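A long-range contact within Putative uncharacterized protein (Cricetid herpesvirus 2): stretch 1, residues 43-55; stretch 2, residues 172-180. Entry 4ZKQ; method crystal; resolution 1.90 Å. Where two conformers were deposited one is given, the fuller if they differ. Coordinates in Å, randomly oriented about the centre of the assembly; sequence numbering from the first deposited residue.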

# COMPACT_ATOMS: atom_id res chain seq x y z
N PRO A 43 0.49 11.98 -18.40
CA PRO A 43 -0.83 11.42 -18.08
C PRO A 43 -0.71 10.27 -17.08
O PRO A 43 0.37 9.69 -16.94
CB PRO A 43 -1.35 10.93 -19.44
CG PRO A 43 -0.14 10.73 -20.26
CD PRO A 43 0.86 11.75 -19.80
N VAL A 44 -1.81 9.95 -16.42
CA VAL A 44 -1.85 8.88 -15.41
C VAL A 44 -1.26 7.56 -15.92
O VAL A 44 -0.48 6.92 -15.21
CB VAL A 44 -3.30 8.64 -14.95
CG1 VAL A 44 -3.44 7.35 -14.16
CG2 VAL A 44 -3.80 9.82 -14.14
N GLU A 45 -1.63 7.16 -17.13
CA GLU A 45 -1.24 5.84 -17.61
C GLU A 45 0.27 5.78 -17.86
O GLU A 45 0.89 4.72 -17.71
CB GLU A 45 -2.01 5.48 -18.89
CG GLU A 45 -1.81 6.45 -20.05
CD GLU A 45 -2.82 6.25 -21.17
OE1 GLU A 45 -3.79 5.48 -20.97
OE2 GLU A 45 -2.65 6.86 -22.24
N ASP A 46 0.87 6.91 -18.22
CA ASP A 46 2.31 6.98 -18.43
C ASP A 46 3.04 6.96 -17.09
O ASP A 46 4.10 6.36 -16.98
CB ASP A 46 2.71 8.23 -19.21
CG ASP A 46 2.39 8.13 -20.70
OD1 ASP A 46 1.94 7.06 -21.16
OD2 ASP A 46 2.62 9.13 -21.41
N ILE A 47 2.49 7.66 -16.10
CA ILE A 47 3.03 7.58 -14.74
C ILE A 47 3.07 6.13 -14.30
O ILE A 47 4.07 5.66 -13.76
CB ILE A 47 2.20 8.39 -13.73
CG1 ILE A 47 2.23 9.88 -14.07
CG2 ILE A 47 2.71 8.16 -12.30
CD1 ILE A 47 1.24 10.72 -13.27
N ILE A 48 1.97 5.41 -14.52
CA ILE A 48 1.90 4.02 -14.10
C ILE A 48 2.94 3.19 -14.87
O ILE A 48 3.71 2.43 -14.27
CB ILE A 48 0.50 3.44 -14.32
CG1 ILE A 48 -0.50 4.14 -13.39
CG2 ILE A 48 0.50 1.92 -14.08
CD1 ILE A 48 -1.93 3.90 -13.73
N THR A 49 2.96 3.35 -16.18
CA THR A 49 3.92 2.64 -17.04
C THR A 49 5.36 2.83 -16.57
O THR A 49 6.15 1.89 -16.56
CB THR A 49 3.82 3.13 -18.50
OG1 THR A 49 2.61 2.64 -19.06
CG2 THR A 49 5.01 2.65 -19.34
N GLN A 50 5.70 4.05 -16.18
CA GLN A 50 7.09 4.36 -15.87
C GLN A 50 7.51 4.05 -14.43
O GLN A 50 8.68 3.74 -14.21
CB GLN A 50 7.37 5.82 -16.17
CG GLN A 50 7.30 6.16 -17.66
CD GLN A 50 7.59 7.62 -17.95
OE1 GLN A 50 8.17 8.33 -17.12
NE2 GLN A 50 7.16 8.09 -19.12
N THR A 51 6.60 4.13 -13.46
CA THR A 51 7.01 4.14 -12.04
C THR A 51 6.31 3.13 -11.12
O THR A 51 6.70 3.01 -9.96
CB THR A 51 6.81 5.55 -11.43
OG1 THR A 51 5.42 5.86 -11.34
CG2 THR A 51 7.52 6.60 -12.29
N CYS A 52 5.31 2.41 -11.62
CA CYS A 52 4.61 1.41 -10.81
C CYS A 52 5.14 -0.00 -11.03
O CYS A 52 5.39 -0.41 -12.16
CB CYS A 52 3.11 1.45 -11.13
SG CYS A 52 2.26 2.97 -10.59
N ASP A 53 5.28 -0.75 -9.93
CA ASP A 53 5.70 -2.15 -9.99
C ASP A 53 4.52 -3.07 -9.76
O ASP A 53 4.55 -4.25 -10.08
CB ASP A 53 6.81 -2.40 -8.96
CG ASP A 53 8.04 -1.56 -9.23
OD1 ASP A 53 8.68 -1.79 -10.28
OD2 ASP A 53 8.37 -0.67 -8.41
N LYS A 54 3.44 -2.49 -9.23
CA LYS A 54 2.24 -3.23 -8.93
C LYS A 54 1.07 -2.25 -8.93
O LYS A 54 1.26 -1.09 -8.57
CB LYS A 54 2.39 -3.94 -7.58
CG LYS A 54 1.10 -4.27 -6.86
CD LYS A 54 1.39 -5.04 -5.58
CE LYS A 54 0.23 -4.95 -4.62
NZ LYS A 54 0.35 -5.91 -3.50
N ILE A 55 -0.11 -2.71 -9.33
CA ILE A 55 -1.27 -1.83 -9.30
C ILE A 55 -2.54 -2.58 -8.86
O ILE A 55 -2.80 -3.70 -9.27
CB ILE A 55 -1.50 -1.17 -10.66
CG1 ILE A 55 -2.58 -0.09 -10.56
CG2 ILE A 55 -1.83 -2.20 -11.74
CD1 ILE A 55 -2.59 0.86 -11.73
N SER A 172 11.42 0.34 0.34
CA SER A 172 12.19 -0.48 -0.60
C SER A 172 12.50 0.23 -1.92
O SER A 172 13.43 -0.14 -2.62
CB SER A 172 11.43 -1.76 -0.92
OG SER A 172 10.27 -1.44 -1.68
N GLY A 173 11.68 1.22 -2.26
CA GLY A 173 11.73 1.83 -3.58
C GLY A 173 10.65 1.29 -4.51
O GLY A 173 10.44 1.83 -5.60
N ALA A 174 9.96 0.23 -4.09
CA ALA A 174 8.90 -0.34 -4.91
C ALA A 174 7.77 0.67 -5.10
O ALA A 174 7.39 1.37 -4.16
CB ALA A 174 8.37 -1.61 -4.28
N GLY A 175 7.25 0.74 -6.32
CA GLY A 175 6.11 1.58 -6.63
C GLY A 175 4.82 0.80 -6.52
O GLY A 175 4.46 0.04 -7.43
N VAL A 176 4.13 0.98 -5.41
CA VAL A 176 2.88 0.26 -5.15
C VAL A 176 1.72 1.20 -5.41
O VAL A 176 1.48 2.14 -4.66
CB VAL A 176 2.84 -0.28 -3.73
CG1 VAL A 176 1.55 -1.01 -3.48
CG2 VAL A 176 4.01 -1.22 -3.52
N CYS A 177 0.98 0.92 -6.48
CA CYS A 177 0.00 1.87 -6.97
C CYS A 177 -1.43 1.39 -6.84
O CYS A 177 -1.70 0.19 -6.74
CB CYS A 177 0.31 2.20 -8.42
SG CYS A 177 1.96 2.90 -8.58
N SER A 178 -2.35 2.34 -6.83
CA SER A 178 -3.76 2.00 -6.82
C SER A 178 -4.51 2.97 -7.71
O SER A 178 -4.23 4.16 -7.72
CB SER A 178 -4.32 2.01 -5.40
OG SER A 178 -4.14 3.27 -4.80
N LEU A 179 -5.46 2.44 -8.47
CA LEU A 179 -6.24 3.23 -9.40
C LEU A 179 -7.71 3.09 -9.07
O LEU A 179 -8.29 2.02 -9.21
CB LEU A 179 -5.96 2.82 -10.85
CG LEU A 179 -6.57 3.71 -11.93
CD1 LEU A 179 -6.08 5.14 -11.79
CD2 LEU A 179 -6.21 3.15 -13.30
N TRP A 180 -8.29 4.20 -8.60
CA TRP A 180 -9.67 4.24 -8.13
C TRP A 180 -10.50 4.98 -9.17
O TRP A 180 -10.33 6.18 -9.33
CB TRP A 180 -9.77 4.93 -6.77
CG TRP A 180 -8.81 4.36 -5.81
CD1 TRP A 180 -7.54 4.79 -5.57
CD2 TRP A 180 -9.01 3.23 -4.97
NE1 TRP A 180 -6.93 3.99 -4.63
CE2 TRP A 180 -7.82 3.02 -4.24
CE3 TRP A 180 -10.09 2.35 -4.76
CZ2 TRP A 180 -7.68 1.99 -3.33
CZ3 TRP A 180 -9.95 1.33 -3.85
CH2 TRP A 180 -8.75 1.16 -3.14
O HOH W 1 8.58 3.58 -7.78

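Stretch 1 is a helix, residues 44-51, that turns through Cys 52 and Asp 53 into a short strand at Lys 54 and Ile 55. Stretch 2 begins as a loop and becomes a strand at Gly 175, running parallel to the strand of stretch 1. The same strand runs nearly antiparallel to the helix, at 150° with axes 9.6 Å apart at closest approach.

In the loop of stretch 2, Ser 172 OG accepts a hydrogen bond from Ala 174 N (2.9 Å), bracing the turn around Gly 173, whose positive phi of 99° would jam a CB against the preceding carbonyl. A water O lies 2.9 Å from Thr 51 O, within hydrogen-bonding distance, and 3.4 Å from Gly 173 O, a weak contact, bridging the end of the helix and this loop. Ala 174, with its small side chain, lies beside the carboxylate of Asp 53, its CA 3.6 Å from Asp 53 OD2.

Gly 175 lies where the backbones come closest, its CA 4.4 Å from Cys 52 CA. A CB here would point toward stretch 1 and fall about 2.1 Å from Thr 51 O, a clash that glycine avoids. Its backbone is fully used: Gly 175 N donates to Asp 53 OD2 (2.8 Å, nearly linear), while Gly 175 O accepts from Asp 53 N (2.7 Å) and, at a longer reach, from Lys 54 N (3.3 Å).

Val 176 pairs with Lys 54 in the parallel register, and their side chains share a face of the sheet. The aliphatic part of the lysine makes the approach, Lys 54 CE lying 4.3 Å from Val 176 CG1, while its amine is satisfied elsewhere in the structure.

Cys 177 pairs with Ile 55 on the other face. Cys 177 N donates to Lys 54 O (2.9 Å), and Cys 177 O receives a CA-H...O contact from Ile 55 CA (3.3 Å). The covalent tie is here: Cys 177 SG bonds to Cys 52 SG at 2.0 Å, with a relaxed chi3 of -93°, fastening the strand to the first residue beyond the helix.

Ser 178 points away, and its OG accepts from Trp 180 NE1 (2.9 Å). Leu 179 turns back toward stretch 1. Its CB meets Ile 55 CD1 at 4.0 Å, its CD1 meets Val 44 CG1 at 4.2 Å, and its CD2 approaches Ile 48 CD1 at 4.4 Å, so one branched apolar residue joins helix and strand.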